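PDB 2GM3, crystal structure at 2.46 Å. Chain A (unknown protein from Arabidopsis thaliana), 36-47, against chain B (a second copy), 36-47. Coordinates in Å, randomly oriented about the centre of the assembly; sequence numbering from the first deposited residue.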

# COMPACT_ATOMS: atom_id res chain seq x y z
N GLU A 36 4.15 -13.19 -0.69
CA GLU A 36 3.31 -14.13 0.00
C GLU A 36 1.83 -13.77 -0.13
O GLU A 36 1.02 -14.62 -0.47
CB GLU A 36 3.69 -14.20 1.47
CG GLU A 36 2.93 -15.32 2.20
CD GLU A 36 3.12 -15.30 3.70
OE1 GLU A 36 4.11 -14.68 4.19
OE2 GLU A 36 2.29 -15.93 4.40
N LYS A 37 1.46 -12.52 0.16
CA LYS A 37 0.05 -12.16 0.25
C LYS A 37 -0.56 -11.58 -1.01
O LYS A 37 -1.77 -11.70 -1.22
CB LYS A 37 -0.24 -11.18 1.39
CG LYS A 37 0.39 -11.51 2.69
CD LYS A 37 -0.27 -12.63 3.40
CE LYS A 37 0.26 -12.71 4.81
NZ LYS A 37 0.01 -14.07 5.41
N ILE A 38 0.26 -10.95 -1.85
CA ILE A 38 -0.26 -10.33 -3.09
C ILE A 38 0.02 -11.15 -4.36
O ILE A 38 -0.90 -11.47 -5.09
CB ILE A 38 0.21 -8.84 -3.27
CG1 ILE A 38 -0.08 -8.01 -2.00
CG2 ILE A 38 -0.36 -8.18 -4.57
CD1 ILE A 38 -1.35 -7.24 -2.03
N VAL A 39 1.28 -11.49 -4.61
CA VAL A 39 1.64 -12.28 -5.78
C VAL A 39 1.09 -13.69 -5.61
O VAL A 39 0.45 -14.22 -6.52
CB VAL A 39 3.17 -12.32 -5.99
CG1 VAL A 39 3.53 -13.25 -7.15
CG2 VAL A 39 3.74 -10.91 -6.19
N ARG A 40 1.31 -14.28 -4.43
CA ARG A 40 0.87 -15.65 -4.14
C ARG A 40 1.43 -16.60 -5.20
O ARG A 40 2.56 -16.41 -5.63
CB ARG A 40 -0.68 -15.72 -4.03
CG ARG A 40 -1.25 -14.76 -2.91
CD ARG A 40 -2.79 -14.66 -2.86
NE ARG A 40 -3.45 -15.96 -2.71
CZ ARG A 40 -3.96 -16.44 -1.56
NH1 ARG A 40 -3.89 -15.76 -0.42
NH2 ARG A 40 -4.55 -17.63 -1.57
N SER A 41 0.66 -17.58 -5.64
CA SER A 41 1.11 -18.48 -6.71
C SER A 41 0.92 -17.87 -8.11
O SER A 41 1.35 -18.45 -9.11
CB SER A 41 0.36 -19.80 -6.62
OG SER A 41 -1.00 -19.57 -6.94
N ASN A 42 0.32 -16.69 -8.18
CA ASN A 42 -0.02 -16.07 -9.46
C ASN A 42 1.11 -15.23 -10.01
O ASN A 42 0.98 -14.03 -10.19
CB ASN A 42 -1.29 -15.25 -9.33
CG ASN A 42 -2.48 -16.12 -9.02
OD1 ASN A 42 -2.72 -17.12 -9.72
ND2 ASN A 42 -3.21 -15.78 -7.96
N THR A 43 2.21 -15.90 -10.31
CA THR A 43 3.47 -15.23 -10.56
C THR A 43 3.54 -14.55 -11.92
O THR A 43 4.41 -13.71 -12.15
CB THR A 43 4.65 -16.18 -10.34
OG1 THR A 43 4.38 -17.42 -10.99
CG2 THR A 43 4.83 -16.46 -8.84
N SER A 44 2.64 -14.91 -12.83
CA SER A 44 2.58 -14.20 -14.11
C SER A 44 1.63 -13.00 -14.11
O SER A 44 1.60 -12.24 -15.09
CB SER A 44 2.30 -15.18 -15.23
OG SER A 44 3.44 -16.00 -15.32
N ASP A 45 0.89 -12.82 -13.02
CA ASP A 45 -0.06 -11.72 -12.90
C ASP A 45 0.61 -10.45 -12.36
O ASP A 45 0.03 -9.37 -12.38
CB ASP A 45 -1.27 -12.17 -12.08
CG ASP A 45 -2.24 -13.05 -12.90
OD1 ASP A 45 -3.28 -12.52 -13.36
OD2 ASP A 45 -1.97 -14.27 -13.11
N PHE A 46 1.85 -10.58 -11.92
CA PHE A 46 2.62 -9.48 -11.34
C PHE A 46 4.03 -9.39 -11.90
O PHE A 46 4.64 -10.40 -12.23
CB PHE A 46 2.67 -9.63 -9.80
CG PHE A 46 1.32 -9.53 -9.16
CD1 PHE A 46 0.51 -10.66 -9.04
CD2 PHE A 46 0.84 -8.31 -8.71
CE1 PHE A 46 -0.74 -10.56 -8.48
CE2 PHE A 46 -0.40 -8.21 -8.16
CZ PHE A 46 -1.21 -9.33 -8.02
N LYS A 47 4.54 -8.17 -11.98
CA LYS A 47 5.93 -7.91 -12.33
C LYS A 47 6.54 -6.99 -11.26
O LYS A 47 5.98 -5.96 -10.93
CB LYS A 47 5.99 -7.26 -13.72
CG LYS A 47 7.39 -6.92 -14.17
CD LYS A 47 7.47 -6.52 -15.62
CE LYS A 47 8.91 -6.18 -15.98
NZ LYS A 47 9.21 -6.44 -17.43
N GLU B 36 -8.93 -4.08 -9.94
CA GLU B 36 -8.22 -4.08 -11.21
C GLU B 36 -6.81 -4.63 -11.05
O GLU B 36 -6.43 -5.55 -11.76
CB GLU B 36 -8.04 -2.66 -11.70
CG GLU B 36 -9.02 -2.14 -12.65
CD GLU B 36 -8.80 -0.65 -12.84
OE1 GLU B 36 -7.91 -0.28 -13.66
OE2 GLU B 36 -9.49 0.14 -12.15
N LYS B 37 -6.04 -4.06 -10.13
CA LYS B 37 -4.62 -4.28 -10.14
C LYS B 37 -4.13 -5.33 -9.13
O LYS B 37 -3.10 -5.96 -9.34
CB LYS B 37 -3.91 -2.94 -10.05
CG LYS B 37 -4.38 -2.00 -11.15
CD LYS B 37 -4.04 -2.59 -12.51
CE LYS B 37 -4.00 -1.51 -13.58
NZ LYS B 37 -3.66 -2.11 -14.89
N ILE B 38 -4.92 -5.59 -8.09
CA ILE B 38 -4.52 -6.57 -7.09
C ILE B 38 -5.28 -7.88 -7.27
O ILE B 38 -4.68 -8.95 -7.36
CB ILE B 38 -4.78 -6.04 -5.64
CG1 ILE B 38 -3.98 -4.74 -5.38
CG2 ILE B 38 -4.56 -7.17 -4.58
CD1 ILE B 38 -2.48 -4.89 -5.45
N VAL B 39 -6.60 -7.81 -7.28
CA VAL B 39 -7.41 -9.01 -7.38
C VAL B 39 -7.31 -9.56 -8.81
O VAL B 39 -7.22 -10.77 -9.01
CB VAL B 39 -8.90 -8.75 -7.01
CG1 VAL B 39 -9.78 -9.99 -7.31
CG2 VAL B 39 -9.01 -8.34 -5.54
N ARG B 40 -7.29 -8.65 -9.79
CA ARG B 40 -7.26 -8.99 -11.22
C ARG B 40 -8.32 -10.06 -11.50
O ARG B 40 -9.42 -9.99 -10.94
CB ARG B 40 -5.87 -9.49 -11.70
CG ARG B 40 -4.71 -8.67 -11.19
CD ARG B 40 -3.36 -9.33 -11.54
NE ARG B 40 -3.29 -9.74 -12.94
CZ ARG B 40 -2.94 -8.95 -13.95
NH1 ARG B 40 -2.61 -7.69 -13.74
NH2 ARG B 40 -2.90 -9.43 -15.17
N SER B 41 -7.98 -11.05 -12.32
CA SER B 41 -8.89 -12.15 -12.55
C SER B 41 -8.80 -13.24 -11.48
O SER B 41 -9.56 -14.20 -11.54
CB SER B 41 -8.70 -12.74 -13.96
OG SER B 41 -7.48 -13.46 -14.05
N ASN B 42 -7.90 -13.10 -10.52
CA ASN B 42 -7.70 -14.14 -9.48
C ASN B 42 -8.65 -13.97 -8.31
O ASN B 42 -8.28 -13.70 -7.18
CB ASN B 42 -6.23 -14.19 -9.02
CG ASN B 42 -5.30 -14.56 -10.14
OD1 ASN B 42 -5.53 -15.54 -10.86
ND2 ASN B 42 -4.24 -13.77 -10.31
N THR B 43 -9.92 -14.15 -8.61
CA THR B 43 -10.98 -13.75 -7.71
C THR B 43 -11.18 -14.65 -6.50
O THR B 43 -11.86 -14.29 -5.54
CB THR B 43 -12.27 -13.60 -8.50
OG1 THR B 43 -13.28 -13.20 -7.60
CG2 THR B 43 -12.65 -14.92 -9.16
N SER B 44 -10.59 -15.83 -6.53
CA SER B 44 -10.67 -16.71 -5.37
C SER B 44 -9.46 -16.57 -4.45
O SER B 44 -9.44 -17.16 -3.37
CB SER B 44 -10.87 -18.16 -5.80
OG SER B 44 -10.00 -18.45 -6.87
N ASP B 45 -8.46 -15.79 -4.87
CA ASP B 45 -7.25 -15.58 -4.08
C ASP B 45 -7.43 -14.46 -3.05
O ASP B 45 -6.58 -14.27 -2.17
CB ASP B 45 -6.07 -15.28 -4.99
CG ASP B 45 -5.49 -16.53 -5.67
OD1 ASP B 45 -4.27 -16.75 -5.57
OD2 ASP B 45 -6.24 -17.28 -6.31
N PHE B 46 -8.54 -13.74 -3.15
CA PHE B 46 -8.82 -12.57 -2.34
C PHE B 46 -10.23 -12.58 -1.79
O PHE B 46 -11.15 -13.13 -2.40
CB PHE B 46 -8.56 -11.29 -3.16
CG PHE B 46 -7.11 -11.13 -3.50
CD1 PHE B 46 -6.61 -11.59 -4.72
CD2 PHE B 46 -6.23 -10.60 -2.57
CE1 PHE B 46 -5.25 -11.49 -5.02
CE2 PHE B 46 -4.88 -10.50 -2.88
CZ PHE B 46 -4.39 -10.95 -4.13
N LYS B 47 -10.39 -12.00 -0.61
CA LYS B 47 -11.68 -11.80 0.01
C LYS B 47 -11.74 -10.36 0.49
O LYS B 47 -10.85 -9.90 1.20
CB LYS B 47 -11.87 -12.75 1.20
CG LYS B 47 -13.32 -12.73 1.69
CD LYS B 47 -13.54 -13.44 3.00
CE LYS B 47 -15.03 -13.39 3.34
NZ LYS B 47 -15.36 -14.19 4.53

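The two copies meet through the same short segment, the end of a helix and the loop that leads into a strand. Pairing is near-symmetric: Ile38(A) pairs with Ile38(B), Asn42(A) with Asn42(B), Arg40(A) with Asp45(B) and Arg40(B) with Asp45(A). Together the stretches bury 575 Å².

Two salt bridges provide the charged contacts. Arg40(A) NE donates to Asp45(B) OD1 at 3.1 Å, and Arg40(B) NE donates to Asp45(A) OD1 at 2.8 Å. Each arginine leaves the helix with positive phi, and its CA-to-CB bond points toward the partner. Chi1 is m and chi2 is t, with chi3 p, which brings NE to the carboxylate. Asp45(B) O lies over one face of the Arg40(A) guanidinium, and Asp45(A) O over one face of that of Arg40(B), but Asp45(A) O makes no hydrogen bond to Arg40(B) NE or NH1. NH1 of both arginines is bonded elsewhere in the structure.

Asn42(A) ND2 adds a weak hydrogen bond to Asp45(B) OD1 at 2.8 Å, so this oxygen accepts from two donors. In the reverse pair, Asn42(B) ND2 lies 3.4 Å from Asp45(A) OD1. The two amides do not bond each other: ND2 of Asn42(A) and ND2 of Asn42(B) are 3.3 Å apart, both donors, and their OD1 atoms, 3.4 Å apart, are both acceptors.

Backbone bonds hold the loops in shape. Asn42(A) N donates to Val39(A) O, and Asn42(B) N weakly to Val39(B) O; Asp45(A) N donates to Asn42(A) O and Asp45(B) N to Asn42(B) O.

The apolar part is buried. Ile38(A) CG2 meets Ile38(B) CD1 at 4.0 Å, a contact that needs no polar partner. Phe46(A) CZ approaches Ile38(B) O edge-on at 3.6 Å, and Phe46(B) CZ approaches Ile38(A) O at 3.7 Å. The polarized ring edge suits a carbonyl oxygen.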